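Titin (Homo sapiens, PDB 2J8H) serves as the giant elastic protein of muscle, here as two immunoglobulin domains from its A-band region held in a rigid tandem. Local coordinates at residues 69-78 / 89-97. Numbering follows the deposited sequence.
Sequences VTDDDATVYQ and SGTASLEVE
L94 packs against Y77 on the buried side of this contact, its CB 3.7 Å from ring atom CE1 of Y77. The leucine CG lies anti to the backbone N (chi1 176°). This turns the branch toward V69, and CD2 meets CG1 of V69 and passes close to the carbonyl of D73. V96 continues the apolar row, with CG1 against CG2 of V69 and CG2 3.8 Å from CB of A74. V16 of strand 14-17 and I66 of the facing sheet complete this side.

The Y77 hydroxyl gives its proton to O of D73 at 2.7 Å, and that oxygen lies in the ring plane, at its edge. This is the tyrosine corner seen in Greek-key immunoglobulin domains. The D73 carboxylate accepts T70 N through OD2 and also pairs with K51.

Strands 76-83 and 86-102 run antiparallel as the F-G hairpin of an I-set domain. Y77 and A92 exchange backbone bonds, and L94 N reaches O of T75 at 2.9 Å.

The other face, with V76, Q78, T91 and S93, is more exposed and holds water, though CG2 of V76 comes within 3.0 Å of OG1 of T91. One water joins NE2 of Q78 to OG1 of T91, while OE1 of Q78 is taken by G42 N. Beyond the last bridged pair, a second water receives V96 N and donates to OD1 of D71. Buried apolar contacts and the tyrosine bond thus fix the turn to the hairpin, while at the outer edge waters bridge polar groups.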
loop_
_atom_site.group_PDB
_atom_site.type_symbol
_atom_site.label_atom_id
_atom_site.label_comp_id
_atom_site.label_asym_id
_atom_site.label_seq_id
_atom_site.Cartn_x
_atom_site.Cartn_y
_atom_site.Cartn_z
ATOM N N VAL A 69 -7.583 -4.884 -6.571
ATOM C CA VAL A 69 -8.341 -6.075 -6.882
ATOM C C VAL A 69 -8.682 -6.894 -5.650
ATOM O O VAL A 69 -7.884 -7.006 -4.722
ATOM C CB VAL A 69 -7.669 -6.935 -7.980
ATOM C CG1 VAL A 69 -7.655 -6.166 -9.259
ATOM C CG2 VAL A 69 -6.261 -7.380 -7.584
ATOM N N THR A 70 -9.909 -7.407 -5.635
ATOM C CA THR A 70 -10.378 -8.331 -4.629
ATOM C C THR A 70 -10.833 -9.599 -5.345
ATOM O O THR A 70 -10.860 -9.646 -6.582
ATOM C CB THR A 70 -11.563 -7.748 -3.899
ATOM O OG1 THR A 70 -12.661 -7.668 -4.800
ATOM C CG2 THR A 70 -11.225 -6.344 -3.389
ATOM N N ASP A 71 -11.200 -10.617 -4.574
ATOM C CA ASP A 71 -11.661 -11.860 -5.171
ATOM C C ASP A 71 -12.893 -11.615 -6.061
ATOM O O ASP A 71 -13.136 -12.367 -7.012
ATOM C CB ASP A 71 -11.915 -12.929 -4.099
ATOM C CG ASP A 71 -12.288 -14.277 -4.706
ATOM O OD1 ASP A 71 -11.515 -14.805 -5.553
ATOM O OD2 ASP A 71 -13.372 -14.792 -4.341
ATOM N N ASP A 72 -13.644 -10.543 -5.793
ATOM C CA ASP A 72 -14.790 -10.200 -6.635
ATOM C C ASP A 72 -14.381 -9.853 -8.070
ATOM O O ASP A 72 -15.165 -9.981 -8.997
ATOM C CB ASP A 72 -15.604 -9.045 -6.033
ATOM C CG ASP A 72 -16.829 -8.681 -6.893
ATOM O OD1 ASP A 72 -17.835 -9.434 -6.864
ATOM O OD2 ASP A 72 -16.778 -7.665 -7.632
ATOM N N ASP A 73 -13.140 -9.413 -8.252
ATOM C CA ASP A 73 -12.642 -9.089 -9.560
ATOM C C ASP A 73 -12.050 -10.286 -10.282
ATOM O O ASP A 73 -11.701 -10.171 -11.434
ATOM C CB ASP A 73 -11.597 -7.989 -9.437
ATOM C CG ASP A 73 -12.156 -6.762 -8.776
ATOM O OD1 ASP A 73 -13.210 -6.273 -9.262
ATOM O OD2 ASP A 73 -11.567 -6.320 -7.770
ATOM N N ALA A 74 -11.928 -11.413 -9.601
ATOM C CA ALA A 74 -11.271 -12.585 -10.148
ATOM C C ALA A 74 -12.265 -13.325 -11.013
ATOM O O ALA A 74 -13.008 -14.179 -10.543
ATOM C CB ALA A 74 -10.758 -13.486 -9.029
ATOM N N THR A 75 -12.304 -12.978 -12.283
ATOM C CA THR A 75 -13.254 -13.608 -13.191
ATOM C C THR A 75 -12.750 -13.414 -14.609
ATOM O O THR A 75 -11.595 -13.030 -14.813
ATOM C CB THR A 75 -14.697 -13.037 -12.992
ATOM O OG1 THR A 75 -15.621 -13.807 -13.769
ATOM C CG2 THR A 75 -14.779 -11.562 -13.390
ATOM N N VAL A 76 -13.599 -13.680 -15.587
ATOM C CA VAL A 76 -13.234 -13.528 -16.987
ATOM C C VAL A 76 -13.683 -12.172 -17.517
ATOM O O VAL A 76 -14.750 -11.671 -17.164
ATOM C CB VAL A 76 -13.826 -14.665 -17.855
ATOM C CG1 VAL A 76 -15.338 -14.536 -17.947
ATOM C CG2 VAL A 76 -13.220 -14.639 -19.243
ATOM N N TYR A 77 -12.813 -11.574 -18.330
ATOM C CA TYR A 77 -13.026 -10.281 -18.934
ATOM C C TYR A 77 -12.939 -10.469 -20.426
ATOM O O TYR A 77 -12.277 -11.396 -20.897
ATOM C CB TYR A 77 -11.957 -9.287 -18.478
ATOM C CG TYR A 77 -12.076 -8.979 -17.005
ATOM C CD1 TYR A 77 -11.547 -9.847 -16.040
ATOM C CD2 TYR A 77 -12.757 -7.859 -16.576
ATOM C CE1 TYR A 77 -11.688 -9.576 -14.687
ATOM C CE2 TYR A 77 -12.926 -7.597 -15.234
ATOM C CZ TYR A 77 -12.380 -8.454 -14.290
ATOM O OH TYR A 77 -12.552 -8.148 -12.950
ATOM N N GLN A 78 -13.652 -9.612 -21.152
ATOM C CA GLN A 78 -13.617 -9.576 -22.604
ATOM C C GLN A 78 -13.289 -8.164 -23.060
ATOM O O GLN A 78 -13.626 -7.202 -22.409
ATOM C CB GLN A 78 -14.965 -9.975 -23.201
ATOM C CG GLN A 78 -15.422 -11.388 -22.928
ATOM C CD GLN A 78 -16.166 -11.551 -21.612
ATOM O OE1 GLN A 78 -16.845 -10.640 -21.149
ATOM N NE2 GLN A 78 -16.070 -12.744 -21.024
ATOM N N SER A 89 -13.845 -10.249 -30.318
ATOM C CA SER A 89 -13.420 -10.089 -28.942
ATOM C C SER A 89 -12.253 -10.988 -28.569
ATOM O O SER A 89 -11.926 -11.966 -29.233
ATOM C CB SER A 89 -14.560 -10.353 -27.958
ATOM O OG SER A 89 -14.982 -11.681 -28.075
ATOM N N GLY A 90 -11.649 -10.630 -27.458
ATOM C CA GLY A 90 -10.630 -11.449 -26.842
ATOM C C GLY A 90 -11.019 -11.542 -25.395
ATOM O O GLY A 90 -11.813 -10.746 -24.898
ATOM N N THR A 91 -10.462 -12.535 -24.729
ATOM C CA THR A 91 -10.839 -12.828 -23.363
ATOM C C THR A 91 -9.575 -13.153 -22.537
ATOM O O THR A 91 -8.606 -13.731 -23.052
ATOM C CB THR A 91 -11.856 -13.998 -23.351
ATOM O OG1 THR A 91 -12.205 -14.322 -21.995
ATOM C CG2 THR A 91 -11.265 -15.204 -23.983
ATOM N N ALA A 92 -9.600 -12.762 -21.265
ATOM C CA ALA A 92 -8.549 -13.100 -20.302
ATOM C C ALA A 92 -9.215 -13.349 -18.958
ATOM O O ALA A 92 -10.242 -12.739 -18.646
ATOM C CB ALA A 92 -7.546 -11.948 -20.173
ATOM N N SER A 93 -8.625 -14.218 -18.157
ATOM C CA SER A 93 -9.061 -14.388 -16.787
ATOM C C SER A 93 -8.121 -13.614 -15.870
ATOM O O SER A 93 -6.904 -13.566 -16.089
ATOM C CB SER A 93 -9.022 -15.850 -16.435
ATOM O OG SER A 93 -7.670 -16.258 -16.394
ATOM N N LEU A 94 -8.698 -13.007 -14.846
ATOM C CA LEU A 94 -7.958 -12.458 -13.746
ATOM C C LEU A 94 -8.127 -13.402 -12.542
ATOM O O LEU A 94 -9.242 -13.718 -12.149
ATOM C CB LEU A 94 -8.513 -11.087 -13.416
ATOM C CG LEU A 94 -7.912 -10.377 -12.201
ATOM C CD1 LEU A 94 -6.368 -10.343 -12.224
ATOM C CD2 LEU A 94 -8.498 -8.981 -12.118
ATOM N N GLU A 95 -7.026 -13.888 -11.988
ATOM C CA GLU A 95 -7.073 -14.605 -10.749
ATOM C C GLU A 95 -6.387 -13.711 -9.741
ATOM O O GLU A 95 -5.412 -13.042 -10.058
ATOM C CB GLU A 95 -6.395 -15.965 -10.889
ATOM C CG GLU A 95 -7.362 -17.013 -11.459
ATOM C CD GLU A 95 -6.732 -17.956 -12.474
ATOM O OE1 GLU A 95 -5.785 -18.703 -12.096
ATOM O OE2 GLU A 95 -7.226 -17.974 -13.643
ATOM N N VAL A 96 -6.929 -13.663 -8.535
ATOM C CA VAL A 96 -6.436 -12.744 -7.524
ATOM C C VAL A 96 -5.855 -13.576 -6.416
ATOM O O VAL A 96 -6.533 -14.434 -5.840
ATOM C CB VAL A 96 -7.533 -11.795 -6.992
ATOM C CG1 VAL A 96 -6.979 -10.915 -5.862
ATOM C CG2 VAL A 96 -8.108 -10.935 -8.139
ATOM N N GLU A 97 -4.583 -13.324 -6.135
ATOM C CA GLU A 97 -3.840 -14.097 -5.168
ATOM C C GLU A 97 -4.053 -13.445 -3.815
ATOM O O GLU A 97 -3.825 -12.245 -3.651
ATOM C CB GLU A 97 -2.340 -14.109 -5.491
ATOM C CG GLU A 97 -1.988 -14.301 -6.980
ATOM C CD GLU A 97 -0.507 -14.068 -7.262
ATOM O OE1 GLU A 97 0.126 -13.211 -6.581
ATOM O OE2 GLU A 97 0.030 -14.761 -8.150
HETATM O O HOH W 1 -9.013 -15.043 -6.838
HETATM O O HOH W 2 -14.980 -14.917 -22.458
#